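Local atomic coordinates of putative alpha-L-fucosidase (PDB entry 3GZA), a protein that probably hydrolyses alpha-L-fucosides, releasing L-fucose, as a glycoside hydrolase of family 29. Residues K16-A20 against L176-W180; V227-W232 against L255-D259; A390-W396 against V416-R422. All blocks are in the same frame, centred on the assembly; numbering follows the deposited sequence. Where two conformers were deposited one is given.

How the contacts relate
Followed from the N terminus, the chain makes its three contacts in series, with none nested in or crossing another. Contact 1 closes the longest loop, bringing helix 15-20 against the start of strand 178-181 across 155 intervening residues, within the TIM-barrel domain. Contact 2, in the same domain, is more local: the loop before strand 234-235 meets the end of helix 251-257, closing 22 residues. Contact 3 belongs to the C-terminal F5/8 type C domain, where it closes a loop of 19 residues and joins strands 383-392 and 395-402 to 409-418 and 420-428. The loop of contact 2 also touches strand 383-392, so it lies where barrel and beta sandwich meet.

Contact 1 of 3, residues K16-A20 against L176-W180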
loop_
_atom_site.group_PDB
_atom_site.type_symbol
_atom_site.label_atom_id
_atom_site.label_comp_id
_atom_site.label_asym_id
_atom_site.label_seq_id
_atom_site.Cartn_x
_atom_site.Cartn_y
_atom_site.Cartn_z
ATOM N N LYS A 16 36.056 9.319 -3.578
ATOM C CA LYS A 16 35.565 9.115 -2.199
ATOM C C LYS A 16 35.257 7.666 -1.905
ATOM O O LYS A 16 35.165 7.298 -0.767
ATOM C CB LYS A 16 34.348 9.995 -1.883
ATOM C CG LYS A 16 33.159 9.816 -2.804
ATOM C CD LYS A 16 31.938 10.594 -2.344
ATOM C CE LYS A 16 30.787 10.390 -3.294
ATOM N NZ LYS A 16 31.090 11.011 -4.604
ATOM N N TRP A 17 35.059 6.851 -2.952
ATOM C CA TRP A 17 34.853 5.413 -2.798
ATOM C C TRP A 17 36.155 4.798 -2.282
ATOM O O TRP A 17 36.188 4.098 -1.242
ATOM C CB TRP A 17 34.443 4.773 -4.149
ATOM C CG TRP A 17 34.480 3.318 -4.056
ATOM C CD1 TRP A 17 35.430 2.490 -4.592
ATOM C CD2 TRP A 17 33.587 2.473 -3.312
ATOM N NE1 TRP A 17 35.186 1.196 -4.207
ATOM C CE2 TRP A 17 34.054 1.152 -3.454
ATOM C CE3 TRP A 17 32.431 2.703 -2.548
ATOM C CZ2 TRP A 17 33.417 0.090 -2.858
ATOM C CZ3 TRP A 17 31.837 1.650 -1.928
ATOM C CH2 TRP A 17 32.320 0.360 -2.103
ATOM N N HIS A 18 37.230 5.023 -3.013
ATOM C CA HIS A 18 38.533 4.474 -2.616
ATOM C C HIS A 18 38.988 5.025 -1.276
ATOM O O HIS A 18 39.495 4.288 -0.444
ATOM C CB HIS A 18 39.597 4.821 -3.635
ATOM C CG HIS A 18 39.381 4.206 -4.979
ATOM N ND1 HIS A 18 39.678 2.890 -5.247
ATOM C CD2 HIS A 18 38.854 4.720 -6.115
ATOM C CE1 HIS A 18 39.373 2.628 -6.508
ATOM N NE2 HIS A 18 38.882 3.726 -7.061
ATOM N N GLU A 19 38.878 6.339 -1.103
ATOM C CA GLU A 19 39.380 6.986 0.125
ATOM C C GLU A 19 38.661 6.597 1.403
ATOM O O GLU A 19 39.258 6.640 2.469
ATOM C CB GLU A 19 39.320 8.494 -0.023
ATOM C CG GLU A 19 40.195 8.999 -1.125
ATOM C CD GLU A 19 39.816 10.436 -1.602
ATOM O OE1 GLU A 19 38.610 10.861 -1.532
ATOM O OE2 GLU A 19 40.723 11.101 -2.128
ATOM N N ALA A 20 37.378 6.276 1.310
ATOM C CA ALA A 20 36.634 5.899 2.512
ATOM C C ALA A 20 37.190 4.669 3.156
ATOM O O ALA A 20 37.252 4.611 4.390
ATOM C CB ALA A 20 35.142 5.701 2.185
ATOM N N LEU A 176 24.072 12.649 -1.374
ATOM C CA LEU A 176 24.268 11.277 -0.957
ATOM C C LEU A 176 25.582 10.666 -1.495
ATOM O O LEU A 176 26.095 11.040 -2.550
ATOM C CB LEU A 176 23.124 10.415 -1.482
ATOM C CG LEU A 176 21.723 10.858 -1.046
ATOM C CD1 LEU A 176 20.636 10.054 -1.752
ATOM C CD2 LEU A 176 21.609 10.805 0.468
ATOM N N TYR A 177 26.072 9.722 -0.714
ATOM C CA TYR A 177 27.310 9.027 -1.014
ATOM C C TYR A 177 27.091 8.007 -2.102
ATOM O O TYR A 177 27.894 7.910 -3.016
ATOM C CB TYR A 177 27.820 8.365 0.278
ATOM C CG TYR A 177 29.157 7.687 0.115
ATOM C CD1 TYR A 177 30.336 8.401 0.179
ATOM C CD2 TYR A 177 29.249 6.288 -0.016
ATOM C CE1 TYR A 177 31.581 7.769 0.044
ATOM C CE2 TYR A 177 30.494 5.679 -0.189
ATOM C CZ TYR A 177 31.653 6.409 -0.104
ATOM O OH TYR A 177 32.877 5.773 -0.219
HETATM N N MSE A 178 26.045 7.206 -1.931
HETATM C CA MSE A 178 25.676 6.236 -2.939
HETATM C C MSE A 178 24.184 6.001 -2.855
HETATM O O MSE A 178 23.542 6.324 -1.823
HETATM C CB MSE A 178 26.334 4.860 -2.667
HETATM C CG MSE A 178 25.877 4.124 -1.468
HETATM SE SE MSE A 178 26.443 2.310 -1.376
HETATM C CE MSE A 178 28.326 2.581 -1.022
ATOM N N ILE A 179 23.670 5.454 -3.955
ATOM C CA ILE A 179 22.339 4.841 -4.038
ATOM C C ILE A 179 22.678 3.396 -4.405
ATOM O O ILE A 179 23.343 3.165 -5.420
ATOM C CB ILE A 179 21.383 5.405 -5.087
ATOM C CG1 ILE A 179 20.907 6.821 -4.686
ATOM C CG2 ILE A 179 20.197 4.431 -5.297
ATOM C CD1 ILE A 179 20.060 6.935 -3.419
ATOM N N TRP A 180 22.249 2.462 -3.555
ATOM C CA TRP A 180 22.483 1.036 -3.692
ATOM C C TRP A 180 21.148 0.352 -3.871
ATOM O O TRP A 180 20.310 0.369 -2.984
ATOM C CB TRP A 180 23.122 0.509 -2.413
ATOM C CG TRP A 180 23.482 -0.966 -2.306
ATOM C CD1 TRP A 180 23.052 -2.011 -3.094
ATOM C CD2 TRP A 180 24.289 -1.559 -1.279
ATOM N NE1 TRP A 180 23.588 -3.185 -2.664
ATOM C CE2 TRP A 180 24.349 -2.943 -1.545
ATOM C CE3 TRP A 180 24.988 -1.047 -0.177
ATOM C CZ2 TRP A 180 25.051 -3.819 -0.743
ATOM C CZ3 TRP A 180 25.696 -1.927 0.619
ATOM C CH2 TRP A 180 25.677 -3.301 0.367
#
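The ring of Tyr177 has Lys16 O and, from its neighbour Met178, CE at its edge, while Phe75 stacks on it. The indole of Trp17 stacks with Phe217 and meets selenomethionine Met178 edge-on, CE of Met178 3.7 Å from CZ3 of Trp17. The side chains of Trp17 and Tyr177 cross at about a right angle, their rings touching near Trp17 CE3. With CG anti to the backbone N (chi1 -176°), Tyr177 reaches the helix and its OH donates to Lys16 O at 2.8 Å, from above the carbonyl plane. Ala20 N binds the same oxygen from the opposite face, in the regular helical bond. The contact lies at the N-terminal ends of the TIM-barrel strands: helix 15-20 leads into strand 22-26 and packs against the start of strand 178-181. A small residue suits position 20, for Ala20 CB lies 3.3 Å from Tyr177 OH. A phenylalanine in place of Tyr177 would probably cost Lys16 O its second donor and leave the ring held to the helix by packing without a hydrogen bond. The aliphatic chain of Lys16 slides past the ring, CD 3.7 Å from Tyr177 CD1, and carries NZ to Asn205 O and His13 O.

Contact 2 of 3, residues V227-W232 against L255-D259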
loop_
_atom_site.group_PDB
_atom_site.type_symbol
_atom_site.label_atom_id
_atom_site.label_comp_id
_atom_site.label_asym_id
_atom_site.label_seq_id
_atom_site.Cartn_x
_atom_site.Cartn_y
_atom_site.Cartn_z
ATOM N N VAL A 227 38.159 -9.722 -0.885
ATOM C CA VAL A 227 38.285 -9.920 -2.314
ATOM C C VAL A 227 39.476 -10.836 -2.522
ATOM O O VAL A 227 40.225 -11.112 -1.608
ATOM C CB VAL A 227 38.448 -8.596 -3.090
ATOM C CG1 VAL A 227 37.176 -7.756 -3.026
ATOM C CG2 VAL A 227 39.685 -7.769 -2.609
ATOM N N GLU A 228 39.724 -11.265 -3.749
ATOM C CA GLU A 228 40.868 -12.091 -4.036
ATOM C C GLU A 228 42.057 -11.215 -4.398
ATOM O O GLU A 228 41.965 -9.986 -4.338
ATOM C CB GLU A 228 40.523 -13.098 -5.116
ATOM C CG GLU A 228 39.422 -14.072 -4.702
ATOM C CD GLU A 228 39.830 -14.929 -3.531
ATOM O OE1 GLU A 228 40.920 -15.515 -3.607
ATOM O OE2 GLU A 228 39.055 -15.069 -2.568
ATOM N N TYR A 229 43.191 -11.836 -4.695
ATOM C CA TYR A 229 44.406 -11.110 -5.057
ATOM C C TYR A 229 45.063 -11.745 -6.287
ATOM O O TYR A 229 45.195 -12.970 -6.320
ATOM C CB TYR A 229 45.361 -11.026 -3.833
ATOM C CG TYR A 229 46.496 -10.066 -4.158
ATOM C CD1 TYR A 229 46.320 -8.694 -3.965
ATOM C CD2 TYR A 229 47.690 -10.510 -4.696
ATOM C CE1 TYR A 229 47.271 -7.809 -4.323
ATOM C CE2 TYR A 229 48.686 -9.614 -5.082
ATOM C CZ TYR A 229 48.466 -8.250 -4.879
ATOM O OH TYR A 229 49.432 -7.350 -5.240
ATOM N N PRO A 230 45.477 -10.931 -7.283
ATOM C CA PRO A 230 45.400 -9.467 -7.364
ATOM C C PRO A 230 43.968 -8.971 -7.470
ATOM O O PRO A 230 43.059 -9.748 -7.824
ATOM C CB PRO A 230 46.176 -9.141 -8.649
ATOM C CG PRO A 230 46.079 -10.334 -9.464
ATOM C CD PRO A 230 46.112 -11.484 -8.496
ATOM N N CYS A 231 43.748 -7.711 -7.110
ATOM C CA CYS A 231 42.431 -7.090 -7.235
ATOM C C CYS A 231 42.589 -5.704 -7.872
ATOM O O CYS A 231 43.142 -4.804 -7.269
ATOM C CB CYS A 231 41.701 -6.958 -5.901
ATOM S SG CYS A 231 40.043 -6.334 -6.089
ATOM N N TRP A 232 42.135 -5.586 -9.123
ATOM C CA TRP A 232 42.235 -4.363 -9.914
ATOM C C TRP A 232 40.911 -3.651 -9.918
ATOM O O TRP A 232 39.872 -4.261 -9.797
ATOM C CB TRP A 232 42.583 -4.726 -11.377
ATOM C CG TRP A 232 43.725 -5.669 -11.502
ATOM C CD1 TRP A 232 43.644 -7.035 -11.726
ATOM C CD2 TRP A 232 45.107 -5.357 -11.472
ATOM N NE1 TRP A 232 44.889 -7.566 -11.789
ATOM C CE2 TRP A 232 45.817 -6.574 -11.632
ATOM C CE3 TRP A 232 45.822 -4.177 -11.319
ATOM C CZ2 TRP A 232 47.202 -6.633 -11.648
ATOM C CZ3 TRP A 232 47.213 -4.238 -11.297
ATOM C CH2 TRP A 232 47.890 -5.450 -11.491
ATOM N N LEU A 255 34.700 -10.662 -10.920
ATOM C CA LEU A 255 34.312 -9.784 -9.778
ATOM C C LEU A 255 35.356 -9.753 -8.683
ATOM O O LEU A 255 35.679 -8.707 -8.145
ATOM C CB LEU A 255 32.970 -10.224 -9.210
ATOM C CG LEU A 255 31.769 -10.086 -10.143
ATOM C CD1 LEU A 255 30.585 -10.811 -9.522
ATOM C CD2 LEU A 255 31.430 -8.585 -10.442
ATOM N N LYS A 256 35.932 -10.922 -8.387
ATOM C CA LYS A 256 36.913 -11.067 -7.338
ATOM C C LYS A 256 38.269 -10.446 -7.592
ATOM O O LYS A 256 38.983 -10.097 -6.629
ATOM C CB LYS A 256 37.084 -12.576 -7.053
ATOM C CG LYS A 256 35.864 -13.174 -6.339
ATOM C CD LYS A 256 35.921 -14.694 -6.220
ATOM C CE LYS A 256 34.676 -15.214 -5.464
ATOM N NZ LYS A 256 34.568 -16.666 -5.601
ATOM N N HIS A 257 38.645 -10.367 -8.865
ATOM C CA HIS A 257 39.960 -9.890 -9.276
ATOM C C HIS A 257 39.960 -8.613 -10.120
ATOM O O HIS A 257 40.979 -7.947 -10.199
ATOM C CB HIS A 257 40.685 -10.986 -10.116
ATOM C CG HIS A 257 41.120 -12.194 -9.323
ATOM N ND1 HIS A 257 42.275 -12.215 -8.579
ATOM C CD2 HIS A 257 40.546 -13.416 -9.164
ATOM C CE1 HIS A 257 42.398 -13.399 -7.997
ATOM N NE2 HIS A 257 41.370 -14.155 -8.348
ATOM N N GLY A 258 38.876 -8.338 -10.838
ATOM C CA GLY A 258 38.874 -7.271 -11.834
ATOM C C GLY A 258 39.689 -7.682 -13.062
ATOM O O GLY A 258 40.104 -8.845 -13.222
ATOM N N ASP A 259 39.939 -6.724 -13.959
ATOM C CA ASP A 259 40.629 -6.975 -15.186
ATOM C C ASP A 259 41.597 -5.832 -15.385
ATOM O O ASP A 259 41.214 -4.707 -15.699
ATOM C CB ASP A 259 39.609 -7.060 -16.331
ATOM C CG ASP A 259 40.227 -7.270 -17.688
ATOM O OD1 ASP A 259 41.468 -7.359 -17.850
ATOM O OD2 ASP A 259 39.400 -7.332 -18.642
HETATM O O HOH W 1 41.103 -16.530 -6.860
#
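His257 ND1 donates to Pro230 O at 2.7 Å, the shortest polar bond between the loop and the helix end. The donor lies in the carbonyl plane of Pro230, but the oxygen sits 22° out of the imidazole plane, and the N-H...O bond is bent. The same oxygen also receives a CA-H...O contact from His257. With CG anti to its carbonyl carbon (chi1 -70°), His257 turns its ring toward the loop, where Glu228 CB lies over one face, a CH-pi contact 3.7 Å from the ring centroid. At the ring edge Tyr229 O lies near CE1, and a water is 2.8 Å from NE2; that water gives a weak bond to Glu228 OE1. A histidine thus offers a donor to the loop, a face to an aliphatic carbon and a second nitrogen to water. The peptide bond before Pro230 is cis, which proline tolerates better than other residues.

The site is the C-terminal end of helix 251-257 in the barrel domain, where the last carbonyls, no longer used by further helical turns, can accept from a loop. Glu228 N donates to Lys256 O at 3.2 Å, and Trp232 N to His257 O at 2.8 Å in a nearly straight bond (175°). Gly258 then leaves the helix with positive phi; a beta carbon there would sit 2.3 Å from Trp232 O, a clash that glycine avoids. The indole of Trp232 brings CD1 to 3.2 Å from His257 O and turns its edge to Gly258. Glu228 and Lys256 lie side by side, their methylenes packed. Tyr229 points from the helix to the C-terminal domain, its OH bonding Ser404 O and Glu403 N.

Contact 3 of 3, residues A390-W396 against V416-R422; sequences AKVNGKW and VEATALR
Trp396 and Arg422 stack on the face of the sheet that carries Lys391 and Ala420, in the beta sandwich of the F5/8 type C domain, the guanidinium flat on the indole with centres 3.7 Å apart and planes at 21°. CG anti to the backbone N (chi1 -175°) and a bend at chi3 (60°) lay the Arg422 guanidinium there in a cation-pi pair, CZ over the five-membered ring; NH2 is also salt-bridged to Glu389, which helps fix its rotation. Lys391 CB covers the opposite face, so a flat, broad residue fits between two long chains. Ala420 CB meets the ring at CH2. On the other face of the sheet, small Ala390 lets Leu421 CD2 approach its CB to 3.5 Å, with Val416 CG2 also against it.

The chain turns a corner between the two sheets at Thr419. The backbone of Lys391 holds it with two bonds: Lys391 N donates nearly straight to Ala420 O at 2.9 Å, and Thr419 N to Lys391 O at 3.0 Å. Asn393 and Gly394, both with positive phi, suit the type I' turn. Between turn and Thr419 a water accepts from Gly394 N at 2.9 Å and lies 3.0 Å from Thr419 OG1.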
loop_
_atom_site.group_PDB
_atom_site.type_symbol
_atom_site.label_atom_id
_atom_site.label_comp_id
_atom_site.label_asym_id
_atom_site.label_seq_id
_atom_site.Cartn_x
_atom_site.Cartn_y
_atom_site.Cartn_z
ATOM N N ALA A 390 64.053 -6.479 2.327
ATOM C CA ALA A 390 64.496 -5.985 3.624
ATOM C C ALA A 390 65.999 -6.142 3.690
ATOM O O ALA A 390 66.550 -7.155 3.232
ATOM C CB ALA A 390 63.834 -6.772 4.754
ATOM N N LYS A 391 66.666 -5.119 4.210
ATOM C CA LYS A 391 68.130 -5.175 4.392
ATOM C C LYS A 391 68.367 -5.782 5.761
ATOM O O LYS A 391 68.163 -5.127 6.777
ATOM C CB LYS A 391 68.767 -3.790 4.259
ATOM C CG LYS A 391 70.287 -3.829 4.318
ATOM C CD LYS A 391 70.918 -2.439 4.271
ATOM C CE LYS A 391 71.290 -1.985 2.870
ATOM N NZ LYS A 391 72.570 -2.594 2.407
ATOM N N VAL A 392 68.832 -7.035 5.761
ATOM C CA VAL A 392 69.013 -7.839 6.959
ATOM C C VAL A 392 70.481 -8.271 7.043
ATOM O O VAL A 392 71.000 -8.944 6.144
ATOM C CB VAL A 392 68.084 -9.066 6.916
ATOM C CG1 VAL A 392 68.283 -9.933 8.142
ATOM C CG2 VAL A 392 66.615 -8.633 6.773
ATOM N N ASN A 393 71.158 -7.842 8.103
ATOM C CA ASN A 393 72.585 -8.078 8.266
ATOM C C ASN A 393 73.389 -7.539 7.085
ATOM O O ASN A 393 74.353 -8.176 6.630
ATOM C CB ASN A 393 72.879 -9.558 8.497
ATOM C CG ASN A 393 72.241 -10.072 9.751
ATOM O OD1 ASN A 393 72.363 -9.463 10.814
ATOM N ND2 ASN A 393 71.557 -11.207 9.647
ATOM N N GLY A 394 72.982 -6.365 6.606
ATOM C CA GLY A 394 73.631 -5.695 5.486
ATOM C C GLY A 394 73.356 -6.263 4.103
ATOM O O GLY A 394 73.950 -5.797 3.120
ATOM N N LYS A 395 72.468 -7.247 4.001
ATOM C CA LYS A 395 72.166 -7.876 2.722
ATOM C C LYS A 395 70.685 -7.828 2.476
ATOM O O LYS A 395 69.895 -8.133 3.358
ATOM C CB LYS A 395 72.625 -9.335 2.708
ATOM N N TRP A 396 70.321 -7.448 1.257
ATOM C CA TRP A 396 68.924 -7.382 0.864
ATOM C C TRP A 396 68.365 -8.779 0.632
ATOM O O TRP A 396 69.026 -9.617 -0.002
ATOM C CB TRP A 396 68.772 -6.598 -0.430
ATOM C CG TRP A 396 69.052 -5.157 -0.308
ATOM C CD1 TRP A 396 70.147 -4.497 -0.759
ATOM C CD2 TRP A 396 68.218 -4.178 0.302
ATOM N NE1 TRP A 396 70.038 -3.155 -0.479
ATOM C CE2 TRP A 396 68.861 -2.936 0.174
ATOM C CE3 TRP A 396 66.980 -4.229 0.939
ATOM C CZ2 TRP A 396 68.310 -1.755 0.676
ATOM C CZ3 TRP A 396 66.434 -3.060 1.433
ATOM C CH2 TRP A 396 67.096 -1.843 1.304
ATOM N N VAL A 416 61.467 -9.742 10.277
ATOM C CA VAL A 416 62.895 -9.711 10.045
ATOM C C VAL A 416 63.474 -8.512 10.784
ATOM O O VAL A 416 62.772 -7.538 11.022
ATOM C CB VAL A 416 63.260 -9.597 8.532
ATOM C CG1 VAL A 416 62.850 -10.849 7.783
ATOM C CG2 VAL A 416 62.636 -8.344 7.909
ATOM N N GLU A 417 64.739 -8.623 11.182
ATOM C CA GLU A 417 65.459 -7.540 11.824
ATOM C C GLU A 417 66.136 -6.829 10.679
ATOM O O GLU A 417 67.087 -7.364 10.083
ATOM C CB GLU A 417 66.486 -8.076 12.827
ATOM C CG GLU A 417 65.853 -8.765 14.004
ATOM C CD GLU A 417 65.000 -7.823 14.830
ATOM O OE1 GLU A 417 65.486 -6.728 15.204
ATOM O OE2 GLU A 417 63.841 -8.184 15.107
ATOM N N ALA A 418 65.674 -5.616 10.402
ATOM C CA ALA A 418 66.096 -4.894 9.222
ATOM C C ALA A 418 66.555 -3.478 9.497
ATOM O O ALA A 418 66.143 -2.867 10.461
ATOM C CB ALA A 418 64.884 -4.861 8.211
ATOM N N THR A 419 67.393 -2.954 8.619
ATOM C CA THR A 419 67.798 -1.555 8.706
ATOM C C THR A 419 67.098 -0.715 7.624
ATOM O O THR A 419 67.119 0.508 7.669
ATOM C CB THR A 419 69.300 -1.403 8.604
ATOM O OG1 THR A 419 69.777 -2.013 7.401
ATOM C CG2 THR A 419 69.986 -2.070 9.813
ATOM N N ALA A 420 66.456 -1.371 6.659
ATOM C CA ALA A 420 65.818 -0.662 5.592
ATOM C C ALA A 420 64.925 -1.605 4.824
ATOM O O ALA A 420 65.099 -2.810 4.894
ATOM C CB ALA A 420 66.888 -0.052 4.673
ATOM N N LEU A 421 63.915 -1.049 4.165
ATOM C CA LEU A 421 63.056 -1.802 3.248
ATOM C C LEU A 421 63.170 -1.157 1.888
ATOM O O LEU A 421 63.442 0.042 1.777
ATOM C CB LEU A 421 61.591 -1.771 3.655
ATOM C CG LEU A 421 61.170 -2.529 4.902
ATOM C CD1 LEU A 421 59.663 -2.517 4.947
ATOM C CD2 LEU A 421 61.689 -3.951 4.911
ATOM N N ARG A 422 62.937 -1.931 0.840
ATOM C CA ARG A 422 63.004 -1.365 -0.492
ATOM C C ARG A 422 61.892 -1.919 -1.345
ATOM O O ARG A 422 61.724 -3.127 -1.443
ATOM C CB ARG A 422 64.341 -1.636 -1.165
ATOM C CG ARG A 422 64.503 -0.943 -2.528
ATOM C CD ARG A 422 65.926 -1.006 -2.986
ATOM N NE ARG A 422 66.388 -2.384 -3.140
ATOM C CZ ARG A 422 67.665 -2.733 -3.322
ATOM N NH1 ARG A 422 68.631 -1.817 -3.339
ATOM N NH2 ARG A 422 68.000 -4.011 -3.454
HETATM O O HOH W 2 71.013 -4.669 7.791
HETATM O O HOH W 3 69.791 -5.858 9.817
#